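Local coordinates for protein Alpha/beta hydrolase (Legionella pneumophila subsp. pneumophila str. Philadelphia 1, PDB 4EZI) that is of unknown function but adopts the alpha/beta hydrolase fold and may hydrolyse ester substrates such as triacylglycerols, at residues E16-R19 with E20-E23; Y168-G171 with G172-I176; S344-D347 with A348-H351. All blocks are in the same frame, centred on the assembly; numbering follows the deposited sequence.

Contact 1 (E16-R19 with E20-E23)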
loop_
_atom_site.group_PDB
_atom_site.type_symbol
_atom_site.label_atom_id
_atom_site.label_comp_id
_atom_site.label_asym_id
_atom_site.label_seq_id
_atom_site.Cartn_x
_atom_site.Cartn_y
_atom_site.Cartn_z
ATOM N N GLU A 16 -16.015 0.537 -18.756
ATOM C CA GLU A 16 -15.621 1.897 -18.463
ATOM C C GLU A 16 -15.957 2.338 -17.041
ATOM O O GLU A 16 -16.738 1.679 -16.322
ATOM C CB GLU A 16 -16.209 2.845 -19.480
ATOM C CG GLU A 16 -15.677 2.516 -20.882
ATOM C CD GLU A 16 -16.018 3.570 -21.911
ATOM O OE1 GLU A 16 -16.804 4.516 -21.599
ATOM O OE2 GLU A 16 -15.521 3.440 -23.059
ATOM N N PHE A 17 -15.309 3.426 -16.647
ATOM C CA PHE A 17 -15.578 4.099 -15.403
ATOM C C PHE A 17 -15.748 5.577 -15.746
ATOM O O PHE A 17 -14.784 6.288 -16.042
ATOM C CB PHE A 17 -14.425 3.880 -14.422
ATOM C CG PHE A 17 -14.700 4.386 -13.040
ATOM C CD1 PHE A 17 -15.594 3.734 -12.209
ATOM C CD2 PHE A 17 -14.069 5.532 -12.571
ATOM C CE1 PHE A 17 -15.852 4.225 -10.938
ATOM C CE2 PHE A 17 -14.337 6.017 -11.313
ATOM C CZ PHE A 17 -15.226 5.356 -10.499
ATOM N N SER A 18 -17.001 6.018 -15.751
ATOM C CA SER A 18 -17.358 7.309 -16.296
ATOM C C SER A 18 -17.073 8.477 -15.364
ATOM O O SER A 18 -16.989 8.339 -14.155
ATOM C CB SER A 18 -18.844 7.328 -16.658
ATOM O OG SER A 18 -19.609 7.471 -15.477
ATOM N N ARG A 19 -16.986 9.653 -15.973
ATOM C CA ARG A 19 -16.906 10.940 -15.275
ATOM C C ARG A 19 -17.986 11.070 -14.234
ATOM O O ARG A 19 -17.780 11.556 -13.136
ATOM C CB ARG A 19 -17.108 12.084 -16.283
ATOM C CG ARG A 19 -15.970 12.235 -17.285
ATOM C CD ARG A 19 -16.345 13.104 -18.449
ATOM N NE ARG A 19 -16.267 14.497 -18.041
ATOM C CZ ARG A 19 -15.666 15.438 -18.758
ATOM N NH1 ARG A 19 -15.123 15.122 -19.926
ATOM N NH2 ARG A 19 -15.625 16.689 -18.316
ATOM N N GLU A 20 -19.177 10.666 -14.629
ATOM C CA GLU A 20 -20.345 10.832 -13.764
ATOM C C GLU A 20 -20.267 9.944 -12.521
ATOM O O GLU A 20 -20.526 10.389 -11.396
ATOM C CB GLU A 20 -21.629 10.515 -14.539
ATOM C CG GLU A 20 -22.012 11.528 -15.621
ATOM C CD GLU A 20 -21.229 11.449 -16.928
ATOM O OE1 GLU A 20 -20.538 10.436 -17.224
ATOM O OE2 GLU A 20 -21.315 12.443 -17.697
ATOM N N THR A 21 -19.849 8.699 -12.710
ATOM C CA THR A 21 -19.640 7.761 -11.584
ATOM C C THR A 21 -18.513 8.267 -10.666
ATOM O O THR A 21 -18.634 8.240 -9.434
ATOM C CB THR A 21 -19.336 6.355 -12.113
ATOM O OG1 THR A 21 -20.372 5.961 -13.020
ATOM C CG2 THR A 21 -19.226 5.353 -10.999
ATOM N N ALA A 22 -17.458 8.808 -11.271
ATOM C CA ALA A 22 -16.344 9.371 -10.535
ATOM C C ALA A 22 -16.780 10.551 -9.688
ATOM O O ALA A 22 -16.390 10.667 -8.523
ATOM C CB ALA A 22 -15.200 9.779 -11.502
ATOM N N GLU A 23 -17.583 11.449 -10.267
ATOM C CA GLU A 23 -18.062 12.634 -9.550
ATOM C C GLU A 23 -18.865 12.244 -8.316
ATOM O O GLU A 23 -18.702 12.821 -7.248
ATOM C CB GLU A 23 -18.901 13.514 -10.475
ATOM C CG GLU A 23 -19.338 14.821 -9.826
ATOM C CD GLU A 23 -19.743 15.876 -10.842
ATOM O OE1 GLU A 23 -19.551 15.648 -12.060
ATOM O OE2 GLU A 23 -20.239 16.942 -10.419
HETATM O O HOH W 1 -19.192 4.362 -14.917
#
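Ser-18 and Thr-21 hold one water between them where the chain leaves a strand and enters a helix. Thr-21 OG1 lies 2.7 Å from water 1, and the same water accepts the N-H of Ser-18 at 2.9 Å from Ser-18 N. Ser-18 occupies the N-cap position. Its chi1 of 77° sets OG between the backbone N and the carbonyl carbon, turned toward the N-H groups of the first helical turn, with Thr-21 N 3.0 Å from Ser-18 OG. In a capping box the third helical residue would bond directly to the N-H of the N-cap residue; here the water bridges that gap. Regular helical bonding begins at once. Ala-22 N donates to Ser-18 O over 3.0 Å in a fairly straight bond, and Glu-23 N donates to Arg-19 O over 2.9 Å.

The apolar part lies on the buried side. With CG of Phe-17 anti to the backbone N (chi1 -172°), the ring comes against Thr-21 and Ala-22 at the start of the helix. Thr-21 CG2 meets it obliquely, 3.6 Å from Phe-17 CE1, while Ala-22 CB lies 3.9 Å from Phe-17 CE2. Thr-21 is thus split, its hydroxyl serving the water and its methyl the ring.

The turn links strand 8-17, at one border of the sheet, to helix 19-27. Phe-17 pairs by backbone with Leu-41 of strand 41-51, and Tyr-99 meets its ring edge-to-face. Helix 99-108 packs against Ala-22 through Ala-103 and Asn-107.

Contact 2 (Y168-G171 with G172-I176)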
loop_
_atom_site.group_PDB
_atom_site.type_symbol
_atom_site.label_atom_id
_atom_site.label_comp_id
_atom_site.label_asym_id
_atom_site.label_seq_id
_atom_site.Cartn_x
_atom_site.Cartn_y
_atom_site.Cartn_z
ATOM N N TYR A 168 -1.487 4.042 0.865
ATOM C CA TYR A 168 -1.951 4.400 2.218
ATOM C C TYR A 168 -1.756 3.209 3.123
ATOM O O TYR A 168 -2.049 2.077 2.758
ATOM C CB TYR A 168 -3.432 4.801 2.196
ATOM C CG TYR A 168 -3.848 5.609 3.415
ATOM C CD1 TYR A 168 -3.493 6.943 3.510
ATOM C CD2 TYR A 168 -4.561 5.055 4.480
ATOM C CE1 TYR A 168 -3.851 7.706 4.624
ATOM C CE2 TYR A 168 -4.902 5.795 5.594
ATOM C CZ TYR A 168 -4.545 7.129 5.651
ATOM O OH TYR A 168 -4.820 7.892 6.750
ATOM N N SER A 169 -1.325 3.487 4.348
ATOM C CA SER A 169 -1.284 2.490 5.431
ATOM C C SER A 169 -0.296 1.388 5.033
ATOM O O SER A 169 0.870 1.718 4.770
ATOM C CB SER A 169 -2.712 2.056 5.770
ATOM O OG SER A 169 -2.792 1.411 7.023
ATOM N N GLU A 170 -0.690 0.114 4.983
ATOM C CA GLU A 170 0.221 -0.909 4.448
ATOM C C GLU A 170 0.812 -0.439 3.114
ATOM O O GLU A 170 1.980 -0.688 2.825
ATOM C CB GLU A 170 -0.491 -2.256 4.226
ATOM C CG GLU A 170 0.458 -3.332 3.736
ATOM C CD GLU A 170 -0.184 -4.620 3.310
ATOM O OE1 GLU A 170 -1.410 -4.685 3.152
ATOM O OE2 GLU A 170 0.598 -5.608 3.138
ATOM N N GLY A 171 -0.008 0.205 2.302
ATOM C CA GLY A 171 0.430 0.709 1.015
ATOM C C GLY A 171 1.390 1.864 1.032
ATOM O O GLY A 171 2.101 2.068 0.056
ATOM N N GLY A 172 1.402 2.602 2.138
ATOM C CA GLY A 172 2.464 3.591 2.317
ATOM C C GLY A 172 3.805 2.904 2.473
ATOM O O GLY A 172 4.807 3.338 1.913
ATOM N N PHE A 173 3.819 1.832 3.263
ATOM C CA PHE A 173 5.004 0.987 3.377
ATOM C C PHE A 173 5.373 0.375 2.019
ATOM O O PHE A 173 6.524 0.428 1.606
ATOM C CB PHE A 173 4.736 -0.056 4.464
ATOM C CG PHE A 173 5.855 -1.038 4.707
ATOM C CD1 PHE A 173 5.959 -2.216 3.999
ATOM C CD2 PHE A 173 6.781 -0.794 5.701
ATOM C CE1 PHE A 173 6.960 -3.126 4.264
ATOM C CE2 PHE A 173 7.772 -1.710 5.979
ATOM C CZ PHE A 173 7.886 -2.860 5.253
ATOM N N SER A 174 4.397 -0.176 1.310
ATOM C CA SER A 174 4.674 -0.741 -0.011
ATOM C C SER A 174 5.300 0.295 -0.932
ATOM O O SER A 174 6.196 -0.020 -1.706
ATOM C CB SER A 174 3.376 -1.216 -0.641
ATOM O OG SER A 174 2.737 -2.186 0.158
ATOM N N THR A 175 4.792 1.524 -0.880
ATOM C CA THR A 175 5.289 2.593 -1.722
ATOM C C THR A 175 6.759 2.895 -1.430
ATOM O O THR A 175 7.580 3.042 -2.358
ATOM C CB THR A 175 4.422 3.850 -1.538
ATOM O OG1 THR A 175 3.107 3.588 -2.007
ATOM C CG2 THR A 175 4.977 5.060 -2.285
ATOM N N ILE A 176 7.110 2.987 -0.150
ATOM C CA ILE A 176 8.496 3.255 0.234
ATOM C C ILE A 176 9.428 2.123 -0.211
ATOM O O ILE A 176 10.500 2.389 -0.768
ATOM C CB ILE A 176 8.595 3.489 1.744
ATOM C CG1 ILE A 176 8.048 4.862 2.128
ATOM C CG2 ILE A 176 10.044 3.296 2.266
ATOM C CD1 ILE A 176 9.043 6.040 1.748
#
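Residues 168-176 run from a buried strand-to-helix turn, with the features of a nucleophile elbow, into the first turns of a helix, held together mainly by bonds from the backbone carbonyls of residues 168-171 to later N-H groups. The turn joins strand 162-168 to helix 170-185 within a beta-alpha-beta unit. Ser-169 takes the strained backbone conformation expected of such an elbow, with phi 64° and psi -123°. Its hydroxyl bonds His-351 and makes no capping bond to the helix, whereas its carbonyl faces the first turn. Ser-169 O takes two weak bonds, from Gly-172 N at 2.8 Å and from Phe-173 N at 3.3 Å, the shorter being the more bent. Gly-171 N donates to Tyr-168 O over 2.8 Å, and Gly-171 and Gly-172 have no side chains to fill this tight bend.

Glu-170 O accepts Ser-174 N at 2.9 Å, in the carbonyl plane. Ser-174 OG comes within 3.2 Å of Glu-170 O, but whether its proton goes there is open, because Tyr-118 also bonds this hydroxyl. Gly-171 O is gripped twice by one residue: Thr-175 N lies 2.9 Å from it and well above the carbonyl plane, while Thr-175 OG1 donates to Gly-171 O over 2.8 Å. A chi1 of -65° folds the Thr-175 hydroxyl back onto that carbonyl, and Gln-80 bonds its oxygen as well. Phe-173 sends its ring away from the turn to Phe-299 and Leu-137, and Glu-170 reaches His-129.

The carbonyls are thus occupied by helical donors, while the Ser-169 hydroxyl is bonded to His-351. This is consistent with a nucleophilic serine; as in related hydrolases, the Glu-170 N-H probably contributes to the oxyanion hole.

Contact 3 (S344-D347 with A348-H351)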
loop_
_atom_site.group_PDB
_atom_site.type_symbol
_atom_site.label_atom_id
_atom_site.label_comp_id
_atom_site.label_asym_id
_atom_site.label_seq_id
_atom_site.Cartn_x
_atom_site.Cartn_y
_atom_site.Cartn_z
ATOM N N SER A 344 1.321 16.889 8.044
ATOM C CA SER A 344 0.177 16.389 8.803
ATOM C C SER A 344 -1.066 17.136 8.362
ATOM O O SER A 344 -1.088 18.380 8.332
ATOM C CB SER A 344 0.367 16.613 10.313
ATOM O OG SER A 344 -0.816 16.256 10.998
ATOM N N VAL A 345 -2.120 16.382 8.057
ATOM C CA VAL A 345 -3.376 16.959 7.637
ATOM C C VAL A 345 -4.286 17.352 8.807
ATOM O O VAL A 345 -5.308 18.031 8.578
ATOM C CB VAL A 345 -4.162 16.024 6.672
ATOM C CG1 VAL A 345 -3.341 15.737 5.459
ATOM C CG2 VAL A 345 -4.599 14.734 7.368
ATOM N N SER A 346 -3.936 16.967 10.036
ATOM C CA SER A 346 -4.766 17.221 11.208
ATOM C C SER A 346 -4.010 16.868 12.468
ATOM O O SER A 346 -3.156 15.970 12.455
ATOM C CB SER A 346 -6.034 16.338 11.161
ATOM O OG SER A 346 -6.903 16.585 12.271
ATOM N N ASP A 347 -4.347 17.539 13.570
ATOM C CA ASP A 347 -3.882 17.113 14.880
ATOM C C ASP A 347 -4.733 15.980 15.485
ATOM O O ASP A 347 -4.302 15.333 16.440
ATOM C CB ASP A 347 -3.866 18.292 15.858
ATOM C CG ASP A 347 -2.691 19.228 15.659
ATOM O OD1 ASP A 347 -1.705 18.862 14.985
ATOM O OD2 ASP A 347 -2.757 20.351 16.224
ATOM N N ALA A 348 -5.921 15.709 14.950
ATOM C CA ALA A 348 -6.852 14.796 15.619
ATOM C C ALA A 348 -7.628 13.835 14.724
ATOM O O ALA A 348 -8.171 12.848 15.247
ATOM C CB ALA A 348 -7.817 15.573 16.531
ATOM N N LEU A 349 -7.714 14.071 13.417
ATOM C CA LEU A 349 -8.387 13.091 12.552
ATOM C C LEU A 349 -7.638 11.773 12.658
ATOM O O LEU A 349 -6.407 11.746 12.654
ATOM C CB LEU A 349 -8.419 13.533 11.096
ATOM C CG LEU A 349 -9.288 14.756 10.779
ATOM C CD1 LEU A 349 -9.147 15.067 9.299
ATOM C CD2 LEU A 349 -10.747 14.533 11.214
ATOM N N ASP A 350 -8.389 10.676 12.756
ATOM C CA ASP A 350 -7.793 9.349 12.898
ATOM C C ASP A 350 -7.373 8.773 11.537
ATOM O O ASP A 350 -7.464 9.425 10.502
ATOM C CB ASP A 350 -8.694 8.436 13.722
ATOM C CG ASP A 350 -9.920 7.943 12.983
ATOM O OD1 ASP A 350 -9.929 7.872 11.740
ATOM O OD2 ASP A 350 -10.879 7.563 13.695
ATOM N N HIS A 351 -6.829 7.562 11.562
ATOM C CA HIS A 351 -6.264 6.941 10.356
ATOM C C HIS A 351 -7.278 6.840 9.229
ATOM O O HIS A 351 -6.940 6.942 8.047
ATOM C CB HIS A 351 -5.794 5.537 10.744
ATOM C CG HIS A 351 -4.920 4.835 9.736
ATOM N ND1 HIS A 351 -3.641 5.257 9.429
ATOM C CD2 HIS A 351 -5.098 3.669 9.051
ATOM C CE1 HIS A 351 -3.071 4.380 8.608
ATOM N NE2 HIS A 351 -3.926 3.401 8.374
#
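Ser-346 and the residues two and three places on make the polar part of this turn. Ser-346 OG accepts two backbone N-H groups. Ala-348 N donates to it over 3.0 Å in a nearly straight bond of 167°, closing an ST turn, and Leu-349 N donates to Ser-346 OG over 2.9 Å at 170°. With OG anti to the backbone N (chi1 -178°), the hydroxyl reaches forward to the oncoming chain, where these two successive amides converge. A second serine makes a similar but weak link two residues earlier: Ser-346 N donates to Ser-344 OG over 3.3 Å, and Ser-344 OG also bonds the backbone N of Lys-316.

Van der Waals contact follows from the same closure. The Leu-349 side chain lies alongside the Ser-346 side chain, Leu-349 CG being 3.4 Å from Ser-346 OG and 3.6 Å from Ser-346 CB. Leu-349 CD1 runs on past Ser-346 CB at 3.8 Å. Beyond the turn, Leu-349 touches Phe-357 of helix 355-370, and Val-345 packs on that helix too.

Two carbonyls face a neighbouring loop: Ser-346 O and Leu-349 O both come within bonding range of Thr-315 OG1, whose single proton they must share or take in turn. Residues 345-351 lie in the loop between strand 340-344, at one border of the sheet, and helix 355-370. His-351 is linked to Asp-318 and Ser-169 in the pattern of a Ser-His-Asp triad.

One hydroxyl oxygen therefore satisfies two successive amide N-H groups, in a bend that lies two residues before His-351, the probable triad histidine.

Contacts 2 and 3 meet at the presumed active site, although their centres are about 17 Å apart. Ser-169 OG of 168-171 lies 2.7 Å from His-351 NE2 of 348-351, a probable hydrogen bond. Tyr-168 OH lies 2.7 Å from His-351 O, a second probable hydrogen bond that joins the strand end before the elbow to the backbone of the histidine loop. Asp-318 would complete the triad. A bound di(hydroxyethyl)ether lies about 4 Å from the Glu-170 side chain. Contact 1 stands apart at the far border of the sheet: its centre is about 26 Å from that of contact 2 and 29 Å from that of contact 3, and it touches neither.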